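PDB 5EK8: lipoxygenase from Cyanothece sp., which probably oxygenates polyunsaturated fatty acids with molecular oxygen at a non-heme iron, as a 9R-lipoxygenase. Local coordinates for residues A[47-58]-A[95-105]; A[224-234]-A[578-586]. All blocks are in the same frame, centred on the assembly; numbering follows the deposited sequence.

Contact 1: A[47-58]-A[95-105]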
loop_
_atom_site.group_PDB
_atom_site.type_symbol
_atom_site.label_atom_id
_atom_site.label_comp_id
_atom_site.label_asym_id
_atom_site.label_seq_id
_atom_site.Cartn_x
_atom_site.Cartn_y
_atom_site.Cartn_z
ATOM N N LYS A 47 16.406 37.752 21.835
ATOM C CA LYS A 47 17.217 38.942 21.636
ATOM C C LYS A 47 16.258 40.015 21.145
ATOM O O LYS A 47 15.267 39.685 20.484
ATOM C CB LYS A 47 18.331 38.683 20.619
ATOM C CG LYS A 47 19.267 39.855 20.363
ATOM C CD LYS A 47 20.494 39.396 19.595
ATOM C CE LYS A 47 21.537 40.506 19.473
ATOM N NZ LYS A 47 22.746 40.056 18.725
ATOM N N PRO A 48 16.519 41.295 21.477
ATOM C CA PRO A 48 15.622 42.339 20.964
ATOM C C PRO A 48 15.472 42.306 19.446
ATOM O O PRO A 48 16.464 42.188 18.731
ATOM C CB PRO A 48 16.301 43.643 21.416
ATOM C CG PRO A 48 17.705 43.244 21.830
ATOM C CD PRO A 48 17.545 41.861 22.369
ATOM N N ILE A 49 14.235 42.407 18.969
ATOM C CA ILE A 49 13.938 42.275 17.544
ATOM C C ILE A 49 14.526 43.412 16.707
ATOM O O ILE A 49 14.744 43.252 15.504
ATOM C CB ILE A 49 12.415 42.203 17.300
ATOM C CG1 ILE A 49 11.774 43.595 17.399
ATOM C CG2 ILE A 49 11.775 41.226 18.279
ATOM C CD1 ILE A 49 10.293 43.627 17.067
ATOM N N GLU A 50 14.778 44.554 17.341
ATOM C CA GLU A 50 15.359 45.699 16.650
ATOM C C GLU A 50 16.824 45.423 16.342
ATOM O O GLU A 50 17.344 45.824 15.300
ATOM C CB GLU A 50 15.227 46.974 17.489
ATOM C CG GLU A 50 13.806 47.309 17.911
ATOM C CD GLU A 50 13.367 46.550 19.150
ATOM O OE1 GLU A 50 14.249 46.104 19.915
ATOM O OE2 GLU A 50 12.144 46.402 19.357
ATOM N N GLN A 51 17.478 44.725 17.264
ATOM C CA GLN A 51 18.887 44.389 17.134
ATOM C C GLN A 51 19.083 43.246 16.142
ATOM O O GLN A 51 20.197 42.983 15.688
ATOM C CB GLN A 51 19.463 44.014 18.498
ATOM C CG GLN A 51 20.980 44.025 18.561
ATOM C CD GLN A 51 21.493 43.853 19.973
ATOM O OE1 GLN A 51 20.718 43.831 20.929
ATOM N NE2 GLN A 51 22.809 43.734 20.115
ATOM N N LEU A 52 17.987 42.572 15.811
ATOM C CA LEU A 52 18.015 41.454 14.876
ATOM C C LEU A 52 17.870 41.912 13.429
ATOM O O LEU A 52 17.441 43.032 13.154
ATOM C CB LEU A 52 16.907 40.456 15.215
ATOM C CG LEU A 52 17.193 39.480 16.354
ATOM C CD1 LEU A 52 15.931 39.182 17.148
ATOM C CD2 LEU A 52 17.784 38.198 15.798
ATOM N N ASN A 53 18.241 41.026 12.513
ATOM C CA ASN A 53 18.078 41.250 11.085
ATOM C C ASN A 53 16.911 40.392 10.587
ATOM O O ASN A 53 16.387 39.567 11.338
ATOM C CB ASN A 53 19.382 40.915 10.352
ATOM C CG ASN A 53 19.417 41.446 8.933
ATOM O OD1 ASN A 53 18.486 41.240 8.150
ATOM N ND2 ASN A 53 20.500 42.139 8.593
ATOM N N LYS A 54 16.493 40.577 9.338
ATOM C CA LYS A 54 15.348 39.820 8.838
ATOM C C LYS A 54 15.508 39.331 7.396
ATOM O O LYS A 54 16.191 39.947 6.576
ATOM C CB LYS A 54 14.067 40.654 8.969
ATOM C CG LYS A 54 13.440 41.081 7.651
ATOM C CD LYS A 54 12.033 41.617 7.854
ATOM C CE LYS A 54 12.018 42.829 8.770
ATOM N NZ LYS A 54 10.668 43.450 8.832
ATOM N N ALA A 55 14.872 38.199 7.114
ATOM C CA ALA A 55 14.825 37.621 5.782
ATOM C C ALA A 55 13.379 37.285 5.431
ATOM O O ALA A 55 12.677 36.657 6.216
ATOM C CB ALA A 55 15.701 36.381 5.701
ATOM N N THR A 56 12.928 37.707 4.257
ATOM C CA THR A 56 11.535 37.498 3.887
ATOM C C THR A 56 11.399 36.751 2.577
ATOM O O THR A 56 12.371 36.586 1.832
ATOM C CB THR A 56 10.771 38.830 3.760
ATOM O OG1 THR A 56 11.369 39.630 2.733
ATOM C CG2 THR A 56 10.787 39.593 5.077
ATOM N N GLY A 57 10.182 36.297 2.297
ATOM C CA GLY A 57 9.917 35.674 1.011
ATOM C C GLY A 57 8.647 34.855 0.967
ATOM O O GLY A 57 7.839 34.901 1.887
ATOM N N GLN A 58 8.466 34.109 -0.116
ATOM C CA GLN A 58 7.312 33.235 -0.256
ATOM C C GLN A 58 7.704 31.925 -0.921
ATOM O O GLN A 58 8.418 31.917 -1.923
ATOM C CB GLN A 58 6.206 33.916 -1.059
ATOM C CG GLN A 58 4.972 33.051 -1.251
ATOM C CD GLN A 58 3.894 33.744 -2.058
ATOM O OE1 GLN A 58 4.185 34.505 -2.980
ATOM N NE2 GLN A 58 2.640 33.486 -1.710
ATOM N N ASN A 95 -0.108 31.414 3.158
ATOM C CA ASN A 95 0.224 31.812 1.797
ATOM C C ASN A 95 1.680 31.520 1.454
ATOM O O ASN A 95 2.185 31.981 0.431
ATOM C CB ASN A 95 -0.061 33.297 1.584
ATOM C CG ASN A 95 -1.485 33.678 1.950
ATOM O OD1 ASN A 95 -1.723 34.740 2.527
ATOM N ND2 ASN A 95 -2.438 32.807 1.626
ATOM N N GLY A 96 2.347 30.753 2.312
ATOM C CA GLY A 96 3.731 30.374 2.088
ATOM C C GLY A 96 4.702 31.515 2.313
ATOM O O GLY A 96 5.900 31.378 2.072
ATOM N N ARG A 97 4.183 32.647 2.776
ATOM C CA ARG A 97 5.012 33.816 3.039
ATOM C C ARG A 97 5.690 33.712 4.404
ATOM O O ARG A 97 5.142 33.131 5.341
ATOM C CB ARG A 97 4.178 35.096 2.953
ATOM C CG ARG A 97 3.687 35.420 1.552
ATOM C CD ARG A 97 2.996 36.772 1.499
ATOM N NE ARG A 97 2.749 37.199 0.123
ATOM C CZ ARG A 97 1.619 36.980 -0.542
ATOM N NH1 ARG A 97 0.611 36.339 0.036
ATOM N NH2 ARG A 97 1.496 37.405 -1.792
ATOM N N PHE A 98 6.886 34.276 4.512
ATOM C CA PHE A 98 7.633 34.214 5.756
ATOM C C PHE A 98 8.458 35.470 6.004
ATOM O O PHE A 98 8.987 36.098 5.067
ATOM C CB PHE A 98 8.546 32.983 5.771
ATOM C CG PHE A 98 9.639 33.023 4.742
ATOM C CD1 PHE A 98 10.865 33.598 5.035
ATOM C CD2 PHE A 98 9.440 32.489 3.481
ATOM C CE1 PHE A 98 11.867 33.641 4.096
ATOM C CE2 PHE A 98 10.443 32.524 2.538
ATOM C CZ PHE A 98 11.657 33.103 2.847
ATOM N N GLU A 99 8.566 35.800 7.289
ATOM C CA GLU A 99 9.357 36.918 7.776
ATOM C C GLU A 99 10.242 36.439 8.930
ATOM O O GLU A 99 9.928 36.657 10.101
ATOM C CB GLU A 99 8.442 38.061 8.225
ATOM C CG GLU A 99 9.136 39.392 8.463
ATOM C CD GLU A 99 8.158 40.487 8.858
ATOM O OE1 GLU A 99 6.936 40.218 8.853
ATOM O OE2 GLU A 99 8.608 41.611 9.168
ATOM N N ILE A 100 11.335 35.768 8.582
ATOM C CA ILE A 100 12.282 35.214 9.552
ATOM C C ILE A 100 13.160 36.273 10.209
ATOM O O ILE A 100 13.770 37.090 9.528
ATOM C CB ILE A 100 13.228 34.183 8.894
ATOM C CG1 ILE A 100 12.453 33.179 8.038
ATOM C CG2 ILE A 100 14.067 33.473 9.952
ATOM C CD1 ILE A 100 11.649 32.185 8.829
ATOM N N TYR A 101 13.241 36.251 11.533
ATOM C CA TYR A 101 14.206 37.088 12.230
ATOM C C TYR A 101 15.479 36.295 12.502
ATOM O O TYR A 101 15.454 35.298 13.228
ATOM C CB TYR A 101 13.618 37.628 13.534
ATOM C CG TYR A 101 12.503 38.626 13.320
ATOM C CD1 TYR A 101 12.779 39.979 13.145
ATOM C CD2 TYR A 101 11.175 38.218 13.283
ATOM C CE1 TYR A 101 11.764 40.899 12.943
ATOM C CE2 TYR A 101 10.152 39.130 13.082
ATOM C CZ TYR A 101 10.454 40.470 12.913
ATOM O OH TYR A 101 9.441 41.381 12.715
ATOM N N TYR A 102 16.587 36.726 11.906
ATOM C CA TYR A 102 17.864 36.049 12.123
ATOM C C TYR A 102 18.945 37.006 12.612
ATOM O O TYR A 102 18.890 38.209 12.360
ATOM C CB TYR A 102 18.323 35.335 10.846
ATOM C CG TYR A 102 18.841 36.232 9.737
ATOM C CD1 TYR A 102 20.200 36.491 9.605
ATOM C CD2 TYR A 102 17.974 36.791 8.805
ATOM C CE1 TYR A 102 20.680 37.295 8.591
ATOM C CE2 TYR A 102 18.446 37.599 7.783
ATOM C CZ TYR A 102 19.802 37.847 7.684
ATOM O OH TYR A 102 20.285 38.646 6.675
ATOM N N ASP A 103 19.925 36.454 13.323
ATOM C CA ASP A 103 21.022 37.237 13.877
ATOM C C ASP A 103 22.302 37.003 13.082
ATOM O O ASP A 103 22.788 35.878 13.007
ATOM C CB ASP A 103 21.228 36.883 15.354
ATOM C CG ASP A 103 22.377 37.645 15.992
ATOM O OD1 ASP A 103 22.878 38.618 15.387
ATOM O OD2 ASP A 103 22.774 37.276 17.114
ATOM N N PRO A 104 22.849 38.072 12.482
ATOM C CA PRO A 104 24.101 37.959 11.728
ATOM C C PRO A 104 25.296 37.625 12.615
ATOM O O PRO A 104 26.276 37.091 12.118
ATOM C CB PRO A 104 24.264 39.351 11.103
ATOM C CG PRO A 104 22.893 39.939 11.105
ATOM C CD PRO A 104 22.249 39.410 12.350
ATOM N N GLU A 105 25.209 37.924 13.907
ATOM C CA GLU A 105 26.358 37.796 14.801
ATOM C C GLU A 105 26.768 36.355 15.092
ATOM O O GLU A 105 27.881 36.113 15.562
ATOM C CB GLU A 105 26.083 38.518 16.119
ATOM C CG GLU A 105 25.939 40.019 15.977
ATOM C CD GLU A 105 25.595 40.694 17.289
ATOM O OE1 GLU A 105 26.071 40.226 18.346
ATOM O OE2 GLU A 105 24.846 41.692 17.264
#

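Contact 2: A[224-234]-A[578-586]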
loop_
_atom_site.group_PDB
_atom_site.type_symbol
_atom_site.label_atom_id
_atom_site.label_comp_id
_atom_site.label_asym_id
_atom_site.label_seq_id
_atom_site.Cartn_x
_atom_site.Cartn_y
_atom_site.Cartn_z
ATOM N N ILE A 224 11.577 -27.893 -4.700
ATOM C CA ILE A 224 11.380 -26.467 -4.445
ATOM C C ILE A 224 10.528 -26.267 -3.205
ATOM O O ILE A 224 10.852 -25.448 -2.342
ATOM C CB ILE A 224 10.706 -25.754 -5.639
ATOM C CG1 ILE A 224 11.624 -25.770 -6.856
ATOM C CG2 ILE A 224 10.358 -24.312 -5.286
ATOM C CD1 ILE A 224 10.989 -25.176 -8.088
ATOM N N GLN A 225 9.440 -27.024 -3.113
ATOM C CA GLN A 225 8.547 -26.905 -1.971
ATOM C C GLN A 225 9.258 -27.291 -0.674
ATOM O O GLN A 225 9.173 -26.576 0.324
ATOM C CB GLN A 225 7.308 -27.766 -2.164
ATOM C CG GLN A 225 6.179 -27.405 -1.222
ATOM C CD GLN A 225 5.509 -26.092 -1.595
ATOM O OE1 GLN A 225 4.676 -26.037 -2.507
ATOM N NE2 GLN A 225 5.872 -25.027 -0.891
ATOM N N ALA A 226 9.965 -28.418 -0.705
ATOM C CA ALA A 226 10.715 -28.898 0.453
ATOM C C ALA A 226 11.750 -27.889 0.933
ATOM O O ALA A 226 11.904 -27.679 2.138
ATOM C CB ALA A 226 11.395 -30.219 0.128
ATOM N N ASP A 227 12.452 -27.264 -0.010
ATOM C CA ASP A 227 13.554 -26.368 0.333
ATOM C C ASP A 227 13.091 -25.064 0.993
ATOM O O ASP A 227 13.885 -24.379 1.645
ATOM C CB ASP A 227 14.394 -26.061 -0.909
ATOM C CG ASP A 227 15.320 -27.211 -1.280
ATOM O OD1 ASP A 227 15.373 -28.202 -0.521
ATOM O OD2 ASP A 227 16.002 -27.126 -2.323
ATOM N N TYR A 228 11.816 -24.721 0.827
ATOM C CA TYR A 228 11.224 -23.611 1.571
ATOM C C TYR A 228 10.451 -24.154 2.766
ATOM O O TYR A 228 10.022 -25.304 2.751
ATOM C CB TYR A 228 10.293 -22.772 0.690
ATOM C CG TYR A 228 10.974 -21.957 -0.387
ATOM C CD1 TYR A 228 11.618 -20.766 -0.085
ATOM C CD2 TYR A 228 10.941 -22.365 -1.713
ATOM C CE1 TYR A 228 12.230 -20.015 -1.075
ATOM C CE2 TYR A 228 11.549 -21.622 -2.710
ATOM C CZ TYR A 228 12.192 -20.449 -2.386
ATOM O OH TYR A 228 12.796 -19.712 -3.378
ATOM N N PRO A 229 10.290 -23.337 3.817
ATOM C CA PRO A 229 9.446 -23.747 4.946
ATOM C C PRO A 229 8.007 -24.013 4.518
ATOM O O PRO A 229 7.577 -23.491 3.496
ATOM C CB PRO A 229 9.526 -22.552 5.910
ATOM C CG PRO A 229 10.176 -21.451 5.148
ATOM C CD PRO A 229 11.023 -22.094 4.104
ATOM N N PRO A 230 7.269 -24.828 5.284
ATOM C CA PRO A 230 5.876 -25.119 4.933
ATOM C C PRO A 230 4.960 -23.924 5.172
ATOM O O PRO A 230 5.341 -22.998 5.885
ATOM C CB PRO A 230 5.518 -26.276 5.869
ATOM C CG PRO A 230 6.394 -26.070 7.055
ATOM C CD PRO A 230 7.690 -25.538 6.505
ATOM N N ASN A 231 3.770 -23.951 4.578
ATOM C CA ASN A 231 2.780 -22.902 4.796
ATOM C C ASN A 231 1.579 -23.480 5.515
ATOM O O ASN A 231 1.600 -24.636 5.929
ATOM C CB ASN A 231 2.342 -22.261 3.479
ATOM C CG ASN A 231 1.347 -23.116 2.722
ATOM O OD1 ASN A 231 1.521 -24.328 2.598
ATOM N ND2 ASN A 231 0.287 -22.488 2.219
ATOM N N LEU A 232 0.526 -22.681 5.645
ATOM C CA LEU A 232 -0.646 -23.100 6.402
ATOM C C LEU A 232 -1.292 -24.368 5.836
ATOM O O LEU A 232 -1.616 -25.293 6.585
ATOM C CB LEU A 232 -1.676 -21.973 6.451
ATOM C CG LEU A 232 -2.999 -22.358 7.114
ATOM C CD1 LEU A 232 -2.777 -22.773 8.559
ATOM C CD2 LEU A 232 -4.022 -21.215 7.007
ATOM N N THR A 233 -1.464 -24.415 4.518
ATOM C CA THR A 233 -2.161 -25.535 3.891
ATOM C C THR A 233 -1.347 -26.828 3.975
ATOM O O THR A 233 -1.901 -27.909 4.202
ATOM C CB THR A 233 -2.519 -25.232 2.410
ATOM O OG1 THR A 233 -1.347 -24.838 1.686
ATOM C CG2 THR A 233 -3.538 -24.121 2.341
ATOM N N ILE A 234 -0.033 -26.713 3.815
ATOM C CA ILE A 234 0.843 -27.868 3.975
ATOM C C ILE A 234 0.730 -28.441 5.388
ATOM O O ILE A 234 0.528 -29.640 5.553
ATOM C CB ILE A 234 2.314 -27.518 3.669
ATOM C CG1 ILE A 234 2.490 -27.262 2.170
ATOM C CG2 ILE A 234 3.236 -28.646 4.118
ATOM C CD1 ILE A 234 3.847 -26.710 1.793
ATOM N N SER A 578 0.966 -16.189 2.253
ATOM C CA SER A 578 1.522 -17.523 2.460
ATOM C C SER A 578 0.428 -18.563 2.618
ATOM O O SER A 578 0.521 -19.659 2.064
ATOM C CB SER A 578 2.433 -17.552 3.683
ATOM O OG SER A 578 3.785 -17.629 3.283
ATOM N N ASP A 579 -0.609 -18.206 3.369
ATOM C CA ASP A 579 -1.693 -19.131 3.673
ATOM C C ASP A 579 -2.442 -19.575 2.428
ATOM O O ASP A 579 -2.994 -20.672 2.382
ATOM C CB ASP A 579 -2.677 -18.499 4.658
ATOM C CG ASP A 579 -2.028 -18.124 5.970
ATOM O OD1 ASP A 579 -0.869 -18.528 6.197
ATOM O OD2 ASP A 579 -2.677 -17.430 6.779
ATOM N N GLU A 580 -2.461 -18.720 1.413
ATOM C CA GLU A 580 -3.200 -19.031 0.202
ATOM C C GLU A 580 -2.291 -19.562 -0.897
ATOM O O GLU A 580 -2.682 -20.442 -1.656
ATOM C CB GLU A 580 -3.957 -17.799 -0.301
ATOM C CG GLU A 580 -5.404 -18.087 -0.651
ATOM C CD GLU A 580 -6.250 -18.397 0.575
ATOM O OE1 GLU A 580 -6.148 -17.652 1.577
ATOM O OE2 GLU A 580 -7.015 -19.388 0.539
ATOM N N GLY A 581 -1.076 -19.032 -0.980
ATOM C CA GLY A 581 -0.220 -19.328 -2.114
ATOM C C GLY A 581 1.162 -19.862 -1.803
ATOM O O GLY A 581 2.004 -19.939 -2.696
ATOM N N GLY A 582 1.397 -20.232 -0.547
ATOM C CA GLY A 582 2.681 -20.781 -0.142
ATOM C C GLY A 582 2.941 -22.177 -0.680
ATOM O O GLY A 582 4.090 -22.580 -0.850
ATOM N N GLU A 583 1.869 -22.915 -0.954
ATOM C CA GLU A 583 1.978 -24.279 -1.464
ATOM C C GLU A 583 1.577 -24.371 -2.937
ATOM O O GLU A 583 0.415 -24.171 -3.292
ATOM C CB GLU A 583 1.122 -25.229 -0.629
ATOM C CG GLU A 583 1.095 -26.651 -1.152
ATOM C CD GLU A 583 0.186 -27.556 -0.343
ATOM O OE1 GLU A 583 -0.817 -27.050 0.211
ATOM O OE2 GLU A 583 0.481 -28.771 -0.256
ATOM N N LEU A 584 2.558 -24.697 -3.773
ATOM C CA LEU A 584 2.415 -24.705 -5.227
ATOM C C LEU A 584 1.323 -25.637 -5.737
ATOM O O LEU A 584 0.589 -25.296 -6.669
ATOM C CB LEU A 584 3.748 -25.088 -5.869
ATOM C CG LEU A 584 4.921 -24.180 -5.495
ATOM C CD1 LEU A 584 6.248 -24.919 -5.607
ATOM C CD2 LEU A 584 4.919 -22.941 -6.377
ATOM N N ALA A 585 1.210 -26.813 -5.130
ATOM C CA ALA A 585 0.216 -27.783 -5.575
ATOM C C ALA A 585 -1.209 -27.264 -5.369
ATOM O O ALA A 585 -2.147 -27.669 -6.062
ATOM C CB ALA A 585 0.409 -29.101 -4.849
ATOM N N TYR A 586 -1.355 -26.360 -4.409
ATOM C CA TYR A 586 -2.664 -25.892 -3.975
ATOM C C TYR A 586 -3.072 -24.598 -4.672
ATOM O O TYR A 586 -4.259 -24.350 -4.907
ATOM C CB TYR A 586 -2.657 -25.701 -2.459
ATOM C CG TYR A 586 -3.900 -25.063 -1.894
ATOM C CD1 TYR A 586 -5.087 -25.775 -1.788
ATOM C CD2 TYR A 586 -3.886 -23.746 -1.454
ATOM C CE1 TYR A 586 -6.229 -25.188 -1.266
ATOM C CE2 TYR A 586 -5.018 -23.153 -0.926
ATOM C CZ TYR A 586 -6.186 -23.878 -0.831
ATOM O OH TYR A 586 -7.317 -23.283 -0.314
#

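Contact 1: A[47-58]-A[95-105]
Asn-53 to Gln-58 runs antiparallel to Arg-97 to Tyr-102 in a β-rich region consistent with the PLAT domain. Three hydrogen-bonded pairs, Asn-53 with Tyr-102, Ala-55 with Ile-100 and Gly-57 with Phe-98, each close two backbone bonds, such as Asn-53 N to Tyr-102 O at 2.9 Å. The backbones of Lys-54, Thr-56 and Gln-58 bond instead to Lys-151 and strand 152-160, which makes strand 53-61 the middle strand of its sheet. Beyond the last hydrogen-bonded pair the extended side chain of Gln-58 adds a bond of another kind: NE2 donates to Asn-95 O at 2.7 Å, nearly straight (173°), while lying over one face of the Arg-97 guanidinium.

On the face carrying Lys-54, a bend at chi3 (60°) turns NZ to the anti side of Glu-99 OE2, 2.8 Å away in a salt bridge. Thr-56 OG1 is bonded to Asp-154. On the other face the Asn-53 amide stacks on the Tyr-102 ring, planes 26° apart, and ND2 donates to Gln-150 O. Gly-57 CA packs over the Phe-98 ring.

Outside the strands Lys-47 NZ meets Asp-103 OD2 (3.2 Å) from above the carboxylate plane and, more weakly, Glu-105 OE2 (3.0 Å). The backbone bonds named here are thus met by neighbouring strands, Phe-98, Ile-100 and Tyr-102 turn to the face with Ala-55 and pack on Leu-73 and Val-75 of strand 72-79, and charge pairing is left to the more exposed face and the strand end.

Contact 2: A[224-234]-A[578-586]
The N-terminus of helix 232-239 is capped by Asn-231, whose side chain also ties this helix start to the short helix 577-581. OD1 accepts a hydrogen bond from Ile-234 N at 3.1 Å, the capping bond. With chi1 at 78°, CG sits between the backbone N and the carbonyl carbon, and the amide faces across the contact: ND2 donates to Ser-578 O at 2.8 Å and, also in its own plane, to Thr-233 OG1. Ser-578 O receives Gly-582 N as well, the two donors arriving from opposite faces of its plane. Thr-233 OG1 passes its hydrogen on to Glu-583 OE1 (2.7 Å), on the anti side of a carboxylate that Arg-245 holds through a salt bridge. Replacing Asn-231 by an alanine would probably strip Ile-234 N of its capping acceptor and leave Ser-578 O with only the donor Gly-582 N of the two described.

Gln-225 grips the following turn with both ends of its amide. Bent at chi2 (73°), it accepts a hydrogen bond from Leu-584 N on OE1 at 2.8 Å, in the carbonyl plane, and donates from NE2 to Gly-582 O at 3.0 Å. Gly-582 fits closely against Asn-231, where a CB would clash. Ile-224 CG2 meets Leu-584 CD1, and Thr-233 CG2 makes a CH-pi contact over the Tyr-586 ring, 4.0 Å from its centroid; the aliphatic CG1 of Ile-234 lies against the Glu-583 carboxylate.

Helix 247-256 adds Tyr-249 against Leu-232, Thr-233 and Tyr-586, helix 188-214 meets Ile-224, and helix 608-623 touches Ser-578 and Leu-584.

How the contacts relate
Contact 1 and contact 2 illustrate how one chain can close locally in one region and over a long span in another. They come in series: contact 1 joins segments 37 residues apart, whereas contact 2 bridges 344 residues within the largely helical part that holds the iron. Their centres lie 63 Å apart, on opposite sides of the chain's centre, and they share no helix, strand or sheet. In contact 2 the Ser-578 side chain is about 13 Å from the iron, shortly after iron ligands His-570 and Asn-574 in sequence. Contact 1 thus fixes strand pairing in the small β-rich region, away from the metal sites, while contact 2 joins sequence-distant parts of the helical region near the iron.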